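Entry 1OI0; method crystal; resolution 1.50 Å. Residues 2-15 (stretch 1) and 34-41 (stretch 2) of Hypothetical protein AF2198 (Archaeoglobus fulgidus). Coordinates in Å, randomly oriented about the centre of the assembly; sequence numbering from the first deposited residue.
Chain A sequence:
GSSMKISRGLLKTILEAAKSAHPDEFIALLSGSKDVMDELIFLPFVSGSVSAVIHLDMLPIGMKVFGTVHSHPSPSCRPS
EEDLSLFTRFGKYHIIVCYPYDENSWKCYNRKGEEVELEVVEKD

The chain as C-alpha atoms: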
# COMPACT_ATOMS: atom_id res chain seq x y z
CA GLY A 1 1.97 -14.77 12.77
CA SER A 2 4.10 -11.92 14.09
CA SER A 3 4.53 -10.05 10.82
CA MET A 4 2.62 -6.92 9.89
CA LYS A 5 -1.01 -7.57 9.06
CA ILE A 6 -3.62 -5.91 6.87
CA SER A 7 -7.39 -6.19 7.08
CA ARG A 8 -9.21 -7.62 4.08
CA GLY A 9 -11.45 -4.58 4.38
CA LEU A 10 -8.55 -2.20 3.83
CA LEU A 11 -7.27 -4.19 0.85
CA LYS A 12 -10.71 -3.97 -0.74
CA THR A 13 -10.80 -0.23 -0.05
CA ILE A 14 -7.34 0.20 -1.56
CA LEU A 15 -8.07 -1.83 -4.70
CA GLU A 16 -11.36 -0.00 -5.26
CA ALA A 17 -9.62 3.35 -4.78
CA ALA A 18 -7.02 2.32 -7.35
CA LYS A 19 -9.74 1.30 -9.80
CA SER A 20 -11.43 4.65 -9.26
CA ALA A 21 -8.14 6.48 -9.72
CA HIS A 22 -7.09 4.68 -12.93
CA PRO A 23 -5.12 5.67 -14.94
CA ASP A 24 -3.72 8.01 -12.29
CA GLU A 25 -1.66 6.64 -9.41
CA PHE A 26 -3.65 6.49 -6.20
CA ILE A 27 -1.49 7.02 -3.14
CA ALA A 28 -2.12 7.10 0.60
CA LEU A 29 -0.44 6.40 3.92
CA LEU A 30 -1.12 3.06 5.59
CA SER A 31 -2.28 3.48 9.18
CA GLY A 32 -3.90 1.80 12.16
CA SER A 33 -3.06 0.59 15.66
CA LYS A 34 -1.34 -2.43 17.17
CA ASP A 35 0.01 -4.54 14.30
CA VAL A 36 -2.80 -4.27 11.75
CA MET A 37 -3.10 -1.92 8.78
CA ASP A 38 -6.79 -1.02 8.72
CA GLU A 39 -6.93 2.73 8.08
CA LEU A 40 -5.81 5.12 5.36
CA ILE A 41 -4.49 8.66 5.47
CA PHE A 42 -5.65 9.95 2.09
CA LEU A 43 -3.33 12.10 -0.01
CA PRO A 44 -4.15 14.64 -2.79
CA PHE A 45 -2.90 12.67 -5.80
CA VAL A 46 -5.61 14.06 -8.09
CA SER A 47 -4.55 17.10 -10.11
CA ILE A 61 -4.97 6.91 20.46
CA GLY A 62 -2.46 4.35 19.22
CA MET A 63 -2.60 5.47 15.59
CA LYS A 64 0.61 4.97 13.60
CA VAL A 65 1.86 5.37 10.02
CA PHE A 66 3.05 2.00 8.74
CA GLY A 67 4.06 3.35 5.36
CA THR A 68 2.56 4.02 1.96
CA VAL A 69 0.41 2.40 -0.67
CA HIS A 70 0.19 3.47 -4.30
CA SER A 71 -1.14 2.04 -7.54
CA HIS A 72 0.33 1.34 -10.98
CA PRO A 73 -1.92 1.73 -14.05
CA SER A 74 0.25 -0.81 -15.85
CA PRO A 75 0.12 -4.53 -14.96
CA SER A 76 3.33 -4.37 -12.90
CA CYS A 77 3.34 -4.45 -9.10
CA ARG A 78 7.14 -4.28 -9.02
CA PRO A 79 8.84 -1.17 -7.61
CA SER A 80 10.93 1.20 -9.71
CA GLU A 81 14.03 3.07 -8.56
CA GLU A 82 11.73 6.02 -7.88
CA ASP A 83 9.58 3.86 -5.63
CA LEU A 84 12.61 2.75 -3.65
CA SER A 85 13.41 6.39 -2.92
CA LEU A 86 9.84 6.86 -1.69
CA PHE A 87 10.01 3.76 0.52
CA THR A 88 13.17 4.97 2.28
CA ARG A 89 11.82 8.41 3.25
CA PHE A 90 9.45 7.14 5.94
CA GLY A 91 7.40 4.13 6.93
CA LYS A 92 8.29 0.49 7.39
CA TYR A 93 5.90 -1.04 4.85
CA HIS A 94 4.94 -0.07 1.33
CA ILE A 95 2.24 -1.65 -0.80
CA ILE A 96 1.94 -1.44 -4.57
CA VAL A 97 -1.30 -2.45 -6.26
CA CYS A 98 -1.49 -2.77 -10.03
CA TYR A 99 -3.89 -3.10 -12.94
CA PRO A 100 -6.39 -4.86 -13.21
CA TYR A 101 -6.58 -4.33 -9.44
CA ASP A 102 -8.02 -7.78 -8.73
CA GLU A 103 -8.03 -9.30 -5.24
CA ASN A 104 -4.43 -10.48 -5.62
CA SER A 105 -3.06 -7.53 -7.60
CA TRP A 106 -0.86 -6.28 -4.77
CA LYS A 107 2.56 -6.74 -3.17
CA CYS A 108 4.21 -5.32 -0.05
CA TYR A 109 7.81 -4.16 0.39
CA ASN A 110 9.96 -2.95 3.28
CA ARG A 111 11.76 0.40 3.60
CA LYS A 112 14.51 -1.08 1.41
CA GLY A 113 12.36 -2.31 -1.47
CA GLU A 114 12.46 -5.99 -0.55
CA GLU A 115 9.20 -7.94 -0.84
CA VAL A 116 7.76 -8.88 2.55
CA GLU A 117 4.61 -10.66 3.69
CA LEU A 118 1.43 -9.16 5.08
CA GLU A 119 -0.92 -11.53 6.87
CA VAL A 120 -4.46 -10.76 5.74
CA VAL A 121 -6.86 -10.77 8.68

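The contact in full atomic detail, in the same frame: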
# COMPACT_ATOMS: atom_id res chain seq x y z
N SER A 2 3.63 -13.15 13.46
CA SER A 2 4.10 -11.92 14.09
C SER A 2 4.67 -10.95 13.07
O SER A 2 5.60 -10.21 13.35
CB SER A 2 5.15 -12.23 15.17
OG SER A 2 4.52 -12.73 16.34
N SER A 3 4.10 -10.97 11.87
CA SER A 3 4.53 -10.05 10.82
C SER A 3 3.44 -8.99 10.79
O SER A 3 2.44 -9.10 11.51
CB SER A 3 4.58 -10.74 9.45
OG SER A 3 3.28 -10.90 8.91
N MET A 4 3.64 -7.95 9.99
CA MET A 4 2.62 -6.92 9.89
C MET A 4 1.40 -7.58 9.27
O MET A 4 1.52 -8.57 8.54
CB MET A 4 3.11 -5.76 9.02
CG MET A 4 2.07 -4.67 8.78
SD MET A 4 1.31 -4.02 10.29
CE MET A 4 2.69 -3.17 11.01
N LYS A 5 0.23 -7.03 9.57
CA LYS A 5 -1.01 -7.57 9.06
C LYS A 5 -1.82 -6.47 8.40
O LYS A 5 -1.59 -5.29 8.65
CB LYS A 5 -1.82 -8.18 10.20
CG LYS A 5 -1.08 -9.28 10.95
CD LYS A 5 -1.79 -9.66 12.24
CE LYS A 5 -1.05 -10.78 12.95
NZ LYS A 5 0.36 -10.40 13.25
N ILE A 6 -2.75 -6.87 7.55
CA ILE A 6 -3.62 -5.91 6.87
C ILE A 6 -5.01 -6.52 6.83
O ILE A 6 -5.16 -7.72 6.60
CB ILE A 6 -3.13 -5.62 5.42
CG1 ILE A 6 -4.02 -4.54 4.80
CG2 ILE A 6 -3.13 -6.89 4.58
CD1 ILE A 6 -3.50 -4.00 3.48
N SER A 7 -6.02 -5.70 7.09
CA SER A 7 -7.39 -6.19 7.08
C SER A 7 -7.85 -6.37 5.64
O SER A 7 -7.45 -5.62 4.75
CB SER A 7 -8.31 -5.21 7.80
OG SER A 7 -8.46 -4.00 7.07
N ARG A 8 -8.69 -7.37 5.42
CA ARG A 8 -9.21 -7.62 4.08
C ARG A 8 -10.04 -6.41 3.66
O ARG A 8 -10.12 -6.07 2.48
CB ARG A 8 -10.09 -8.87 4.07
CG ARG A 8 -10.79 -9.13 2.74
CD ARG A 8 -9.79 -9.42 1.63
NE ARG A 8 -9.02 -10.63 1.89
CZ ARG A 8 -8.09 -11.12 1.07
NH1 ARG A 8 -7.81 -10.49 -0.06
NH2 ARG A 8 -7.44 -12.23 1.39
N GLY A 9 -10.64 -5.75 4.65
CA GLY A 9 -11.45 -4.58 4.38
C GLY A 9 -10.63 -3.44 3.81
O GLY A 9 -11.10 -2.72 2.93
N LEU A 10 -9.42 -3.26 4.32
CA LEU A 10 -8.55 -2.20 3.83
C LEU A 10 -8.05 -2.51 2.43
O LEU A 10 -7.93 -1.61 1.59
CB LEU A 10 -7.36 -1.99 4.77
CG LEU A 10 -6.49 -0.78 4.42
CD1 LEU A 10 -7.33 0.48 4.56
CD2 LEU A 10 -5.27 -0.70 5.33
N LEU A 11 -7.74 -3.78 2.17
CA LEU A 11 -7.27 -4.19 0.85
C LEU A 11 -8.36 -3.90 -0.19
O LEU A 11 -8.07 -3.41 -1.29
CB LEU A 11 -6.93 -5.68 0.82
CG LEU A 11 -5.54 -6.09 1.32
CD1 LEU A 11 -5.41 -7.60 1.27
CD2 LEU A 11 -4.47 -5.43 0.47
N LYS A 12 -9.60 -4.21 0.16
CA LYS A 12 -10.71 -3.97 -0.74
C LYS A 12 -10.83 -2.47 -1.00
O LYS A 12 -11.00 -2.04 -2.14
CB LYS A 12 -12.02 -4.50 -0.14
CG LYS A 12 -13.22 -4.31 -1.06
CD LYS A 12 -14.50 -4.82 -0.42
CE LYS A 12 -15.69 -4.63 -1.36
NZ LYS A 12 -16.97 -5.05 -0.74
N THR A 13 -10.72 -1.68 0.06
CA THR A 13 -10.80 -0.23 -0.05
C THR A 13 -9.70 0.28 -0.96
O THR A 13 -9.93 1.12 -1.84
CB THR A 13 -10.66 0.43 1.34
OG1 THR A 13 -11.75 0.02 2.17
CG2 THR A 13 -10.67 1.95 1.21
N ILE A 14 -8.49 -0.22 -0.76
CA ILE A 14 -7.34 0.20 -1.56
C ILE A 14 -7.53 -0.15 -3.04
O ILE A 14 -7.35 0.71 -3.91
CB ILE A 14 -6.04 -0.45 -1.04
CG1 ILE A 14 -5.66 0.16 0.31
CG2 ILE A 14 -4.91 -0.26 -2.05
CD1 ILE A 14 -4.56 -0.58 1.05
N LEU A 15 -7.89 -1.39 -3.32
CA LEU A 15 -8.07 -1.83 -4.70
C LEU A 15 -9.20 -1.08 -5.40
O LEU A 15 -9.11 -0.81 -6.60
CB LEU A 15 -8.33 -3.33 -4.74
CG LEU A 15 -7.10 -4.15 -4.33
CD1 LEU A 15 -7.49 -5.60 -4.16
CD2 LEU A 15 -6.00 -4.01 -5.38
N LYS A 34 -1.89 -1.11 16.91
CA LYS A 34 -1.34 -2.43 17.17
C LYS A 34 -0.43 -2.89 16.03
O LYS A 34 0.57 -2.24 15.72
CB LYS A 34 -2.47 -3.43 17.38
CG LYS A 34 -2.03 -4.79 17.91
CD LYS A 34 -3.21 -5.73 18.08
CE LYS A 34 -2.77 -7.08 18.63
NZ LYS A 34 -3.92 -8.01 18.78
N ASP A 35 -0.79 -4.00 15.39
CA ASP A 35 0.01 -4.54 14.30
C ASP A 35 -0.85 -4.84 13.08
O ASP A 35 -0.56 -5.76 12.31
CB ASP A 35 0.71 -5.82 14.76
CG ASP A 35 -0.27 -6.95 15.02
OD1 ASP A 35 -1.31 -6.70 15.67
OD2 ASP A 35 0.00 -8.09 14.57
N VAL A 36 -1.91 -4.06 12.89
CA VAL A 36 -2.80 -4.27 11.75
C VAL A 36 -3.07 -2.99 10.97
O VAL A 36 -3.47 -1.97 11.53
CB VAL A 36 -4.16 -4.85 12.21
CG1 VAL A 36 -5.07 -5.05 11.00
CG2 VAL A 36 -3.94 -6.18 12.92
N MET A 37 -2.84 -3.05 9.66
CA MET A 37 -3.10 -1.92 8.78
C MET A 37 -4.60 -1.99 8.51
O MET A 37 -5.06 -2.96 7.91
CB MET A 37 -2.36 -2.06 7.45
CG MET A 37 -0.86 -2.30 7.54
SD MET A 37 -0.13 -2.69 5.92
CE MET A 37 1.53 -2.14 6.15
N ASP A 38 -5.35 -1.00 8.95
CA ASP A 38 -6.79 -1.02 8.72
C ASP A 38 -7.38 0.37 8.49
O ASP A 38 -8.60 0.53 8.47
CB ASP A 38 -7.50 -1.68 9.91
CG ASP A 38 -7.13 -1.05 11.23
OD1 ASP A 38 -7.18 0.19 11.34
OD2 ASP A 38 -6.79 -1.80 12.17
N GLU A 39 -6.51 1.35 8.31
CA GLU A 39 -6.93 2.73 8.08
C GLU A 39 -6.05 3.37 7.02
O GLU A 39 -4.94 2.92 6.78
CB GLU A 39 -6.83 3.54 9.38
CG GLU A 39 -7.81 3.12 10.46
CD GLU A 39 -9.21 3.63 10.20
OE1 GLU A 39 -9.79 3.30 9.14
OE2 GLU A 39 -9.74 4.37 11.06
N LEU A 40 -6.56 4.42 6.39
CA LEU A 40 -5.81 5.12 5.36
C LEU A 40 -5.80 6.62 5.59
O LEU A 40 -6.81 7.21 5.97
CB LEU A 40 -6.39 4.86 3.97
CG LEU A 40 -6.27 3.47 3.35
CD1 LEU A 40 -6.94 3.47 1.98
CD2 LEU A 40 -4.81 3.07 3.23
N ILE A 41 -4.64 7.22 5.37
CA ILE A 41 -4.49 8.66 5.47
C ILE A 41 -4.47 9.05 3.99
O ILE A 41 -3.46 8.85 3.31
CB ILE A 41 -3.15 9.07 6.12
CG1 ILE A 41 -3.12 8.57 7.57
CG2 ILE A 41 -2.99 10.58 6.07
CD1 ILE A 41 -1.81 8.86 8.29
O HOH W 1 -10.21 -2.45 8.21

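Met 37, Leu 10 and Asp 35 cover the most surface in this contact, which buries 617 Å² in all, and between them they supply backbone pairing, a salt bridge and apolar packing. Met 37 lies in a short parallel pairing in which Lys 5 faces Val 36 and Ile 6 faces Met 37. Its backbone bonds at both its N and its O to the residues flanking Ile 6: Met 37 N donates to Lys 5 O (2.8 Å) and Met 37 O accepts from Ser 7 N (3.0 Å), both nearly linear. The side chain, buried and extended from an m chi1, shares a sheet face with Ile 6; its CB packs on Ile 6 CG1 at 4.0 Å, while the extended thioether carries CE to within 3.7 Å of Met 4 CG.

Asp 35 secures the start of the pairing. Its carbonyl O accepts from Lys 5 N (3.1 Å), and its carboxylate OD2 forms a salt bridge with Lys 5 NZ (2.7 Å). The long lysine chain is extended until its p chi4, which turns the ammonium toward this carboxylate; NZ also donates to Ser 3 O (3.0 Å). On the same face as the Lys 5 side chain, Val 36 CG2 lies 4.0 Å from Lys 5 CB, so the aliphatic base of the lysine contributes apolar contact as well.

Beyond the strand, Ser 7 turns the chain into the helix, its OG capping Leu 10 N at 3.0 Å. A water 2.6 Å from Ser 7 OG adds a weak bond to Asp 38 O (3.4 Å). Leu 10 then points toward the second stretch, and its branched end serves two neighbours: CD2 packs 3.8 Å from Met 37 CB and CD1 sits 3.4 Å from Leu 40 CG. One helical turn later, Ile 14 CG1 approaches Leu 40 CD1 at 3.9 Å, extending the apolar seam between helix and strand.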